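Local coordinates for protein L-rhamnose mutarotase (Formosa agariphila, PDB 6HHN) that interconverts the alpha and beta anomers of L-rhamnose, a step in the bacterial breakdown of the green-algal polysaccharide ulvan, at residues L15-K20 with P103-L108. Numbering follows the deposited sequence.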
ATOM      1  N   LEU A  15      -8.776   2.165  -1.688  1.00 22.25           N
ATOM      2  CA  LEU A  15      -8.634   0.797  -2.143  1.00 21.81           C
ATOM      3  C   LEU A  15      -7.159   0.442  -2.218  1.00 20.96           C
ATOM      4  O   LEU A  15      -6.335   1.261  -2.627  1.00 22.33           O
ATOM      5  CB  LEU A  15      -9.217   0.623  -3.551  1.00 28.13           C
ATOM      6  CG  LEU A  15     -10.723   0.658  -3.726  1.00 39.94           C
ATOM      7  CD1 LEU A  15     -10.998   0.257  -5.171  1.00 38.53           C
ATOM      8  CD2 LEU A  15     -11.427  -0.242  -2.740  1.00 43.76           C
ATOM      9  N   ALA A  16      -6.829  -0.784  -1.846  1.00 18.24           N
ATOM     10  CA  ALA A  16      -5.473  -1.275  -2.010  1.00 16.52           C
ATOM     11  C   ALA A  16      -5.515  -2.701  -2.528  1.00 17.61           C
ATOM     12  O   ALA A  16      -6.422  -3.477  -2.198  1.00 19.54           O
ATOM     13  CB  ALA A  16      -4.704  -1.243  -0.679  1.00 19.67           C
ATOM     14  N   PHE A  17      -4.483  -3.046  -3.303  1.00 16.59           N
ATOM     15  CA  PHE A  17      -4.415  -4.386  -3.872  1.00 16.77           C
ATOM     16  C   PHE A  17      -2.978  -4.749  -4.183  1.00 15.86           C
ATOM     17  O   PHE A  17      -2.116  -3.884  -4.334  1.00 17.21           O
ATOM     18  CB  PHE A  17      -5.317  -4.548  -5.104  1.00 18.20           C
ATOM     19  CG  PHE A  17      -5.194  -3.465  -6.159  1.00 18.87           C
ATOM     20  CD1 PHE A  17      -5.871  -2.264  -6.024  1.00 21.15           C
ATOM     21  CD2 PHE A  17      -4.402  -3.645  -7.274  1.00 19.88           C
ATOM     22  CE1 PHE A  17      -5.770  -1.271  -6.994  1.00 23.36           C
ATOM     23  CE2 PHE A  17      -4.307  -2.654  -8.254  1.00 22.48           C
ATOM     24  CZ  PHE A  17      -4.994  -1.474  -8.102  1.00 23.19           C
ATOM     25  N   LYS A  18      -2.735  -6.055  -4.285  1.00 16.88           N
ATOM     26  CA  LYS A  18      -1.415  -6.622  -4.509  1.00 17.12           C
ATOM     27  C   LYS A  18      -1.383  -7.271  -5.883  1.00 19.82           C
ATOM     28  O   LYS A  18      -2.298  -8.020  -6.242  1.00 20.05           O
ATOM     29  CB  LYS A  18      -1.154  -7.667  -3.413  1.00 19.78           C
ATOM     30  CG  LYS A  18       0.055  -8.534  -3.601  1.00 24.21           C
ATOM     31  CD  LYS A  18       0.190  -9.596  -2.485  1.00 23.17           C
ATOM     32  CE  LYS A  18       1.171 -10.659  -2.911  1.00 26.72           C
ATOM     33  NZ  LYS A  18       1.358 -11.709  -1.899  1.00 27.39           N
ATOM     34  N   MET A  19      -0.325  -6.984  -6.637  1.00 16.97           N
ATOM     35  CA  MET A  19      -0.076  -7.588  -7.940  1.00 16.48           C
ATOM     36  C   MET A  19       1.317  -8.194  -7.939  1.00 16.97           C
ATOM     37  O   MET A  19       2.085  -8.016  -6.991  1.00 18.11           O
ATOM     38  CB  MET A  19      -0.221  -6.561  -9.064  1.00 17.31           C
ATOM     39  CG  MET A  19      -1.645  -6.042  -9.204  1.00 17.36           C
ATOM     40  SD  MET A  19      -1.837  -4.739 -10.414  1.00 21.32           S
ATOM     41  CE  MET A  19      -1.025  -3.391  -9.559  1.00 25.67           C
ATOM     42  N   LYS A  20       1.648  -8.909  -9.012  1.00 20.11           N
ATOM     43  CA  LYS A  20       2.895  -9.657  -9.098  1.00 20.33           C
ATOM     44  C   LYS A  20       3.584  -9.310 -10.410  1.00 21.44           C
ATOM     45  O   LYS A  20       2.984  -9.430 -11.480  1.00 21.93           O
ATOM     46  CB  LYS A  20       2.669 -11.175  -9.007  1.00 24.53           C
ATOM     47  CG  LYS A  20       2.089 -11.730  -7.686  1.00 28.71           C
ATOM     48  CD  LYS A  20       3.013 -11.512  -6.493  1.00 30.15           C
ATOM     49  CE  LYS A  20       4.349 -12.217  -6.653  1.00 31.57           C
ATOM     50  NZ  LYS A  20       5.171 -12.130  -5.399  1.00 33.73           N
ATOM     51  N   PRO A 103      -4.049  -8.243 -14.981  1.00 15.95           N
ATOM     52  CA  PRO A 103      -3.127  -8.684 -13.932  1.00 17.25           C
ATOM     53  C   PRO A 103      -3.857  -9.421 -12.832  1.00 15.75           C
ATOM     54  O   PRO A 103      -4.982  -9.081 -12.457  1.00 17.73           O
ATOM     55  CB  PRO A 103      -2.526  -7.377 -13.397  1.00 19.69           C
ATOM     56  CG  PRO A 103      -3.386  -6.303 -13.869  1.00 26.39           C
ATOM     57  CD  PRO A 103      -4.075  -6.769 -15.127  1.00 19.40           C
ATOM     58  N   VAL A 104      -3.223 -10.492 -12.342  1.00 16.79           N
ATOM     59  CA  VAL A 104      -3.653 -11.089 -11.087  1.00 18.05           C
ATOM     60  C   VAL A 104      -3.628 -10.013 -10.016  1.00 18.60           C
ATOM     61  O   VAL A 104      -2.686  -9.217  -9.932  1.00 18.74           O
ATOM     62  CB  VAL A 104      -2.728 -12.268 -10.740  1.00 21.44           C
ATOM     63  CG1 VAL A 104      -3.053 -12.804  -9.367  1.00 27.07           C
ATOM     64  CG2 VAL A 104      -2.861 -13.368 -11.801  1.00 22.02           C
ATOM     65  N   SER A 105      -4.670  -9.983  -9.195  1.00 17.14           N
ATOM     66  CA  SER A 105      -4.825  -8.918  -8.211  1.00 17.61           C
ATOM     67  C   SER A 105      -5.474  -9.480  -6.961  1.00 17.83           C
ATOM     68  O   SER A 105      -6.523 -10.120  -7.058  1.00 20.75           O
ATOM     69  CB  SER A 105      -5.727  -7.830  -8.806  1.00 24.04           C
ATOM     70  OG  SER A 105      -5.762  -6.681  -8.002  1.00 27.19           O
ATOM     71  N   ILE A 106      -4.857  -9.253  -5.813  1.00 19.07           N
ATOM     72  CA  ILE A 106      -5.336  -9.725  -4.511  1.00 21.63           C
ATOM     73  C   ILE A 106      -5.773  -8.509  -3.710  1.00 19.01           C
ATOM     74  O   ILE A 106      -4.947  -7.632  -3.430  1.00 18.52           O
ATOM     75  CB  ILE A 106      -4.220 -10.485  -3.768  1.00 25.43           C
ATOM     76  CG1 ILE A 106      -3.699 -11.660  -4.592  1.00 33.89           C
ATOM     77  CG2 ILE A 106      -4.702 -10.919  -2.382  1.00 27.90           C
ATOM     78  CD1 ILE A 106      -4.575 -12.850  -4.562  1.00 40.99           C
ATOM     79  N   PRO A 107      -7.039  -8.382  -3.320  1.00 21.30           N
ATOM     80  CA  PRO A 107      -7.441  -7.185  -2.573  1.00 21.35           C
ATOM     81  C   PRO A 107      -6.898  -7.216  -1.152  1.00 19.81           C
ATOM     82  O   PRO A 107      -6.742  -8.278  -0.543  1.00 23.20           O
ATOM     83  CB  PRO A 107      -8.973  -7.258  -2.576  1.00 27.62           C
ATOM     84  CG  PRO A 107      -9.272  -8.725  -2.710  1.00 32.36           C
ATOM     85  CD  PRO A 107      -8.177  -9.286  -3.585  1.00 25.58           C
ATOM     86  N   LEU A 108      -6.626  -6.027  -0.619  1.00 18.45           N
ATOM     87  CA  LEU A 108      -6.118  -5.865   0.736  1.00 17.97           C
ATOM     88  C   LEU A 108      -7.111  -5.049   1.548  1.00 23.31           C
ATOM     89  O   LEU A 108      -7.514  -3.961   1.129  1.00 32.06           O
ATOM     90  CB  LEU A 108      -4.769  -5.164   0.698  1.00 19.39           C
ATOM     91  CG  LEU A 108      -3.711  -5.832  -0.187  1.00 18.34           C
ATOM     92  CD1 LEU A 108      -2.486  -4.939  -0.372  1.00 22.26           C
ATOM     93  CD2 LEU A 108      -3.312  -7.149   0.387  1.00 20.08           C
TER
HETATM   94  O   HOH W   1      -8.867  -2.185  -0.193  1.00 26.74           O
HETATM   95  O   HOH W   2      -0.227  -9.230 -11.159  1.00 18.26           O
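K18 and I106 face each other as an antiparallel hydrogen-bonded pair: K18 N donates to I106 O over 2.8 Å, and I106 N returns a bond to K18 O. One bond further, L108 N donates to A16 O at 3.0 Å. F17 and P107 form the non-hydrogen-bonded pair between, where the proline, lacking an N-H, costs no ladder bond. A water links A16 N to L108 O, and a second accepts from K20 N and lies 2.7 Å from V104 O, to which it probably donates.

Side chains alternate between the two faces. On the face of A16, K18 and L108, the CB atoms of A16 and L108 meet at 4.2 Å, while CD1 of L108 reaches back over the neighbouring strand, 3.8 Å from F17 C. An alanine in place of L108 would probably leave a gap over the F17 backbone, where CG and CD1 now lie. This leucine also packs on F64. F17 and P107 take the other face; chi1 of 49° sets F17 CG 3.7 Å from S105 OG, with CD2 nearer still at 3.4 Å. At the ring edge, M19 SD lies in plane and packs alongside P103, 4.0 Å from its CB.

Strand 13-20 also pairs with strand 62-69, so this contact joins strand 106-114 to the antiparallel sheet of a dimeric alpha/beta-barrel fold. The K18–I106 bonds fix the register, and water continues the link at the A16 end. Polarity is thus met along the backbone, while the apolar side chains of F17 and P103 lie against those of Y52 and W88, which by similarity bind substrate, consistent with this edge bordering the active site.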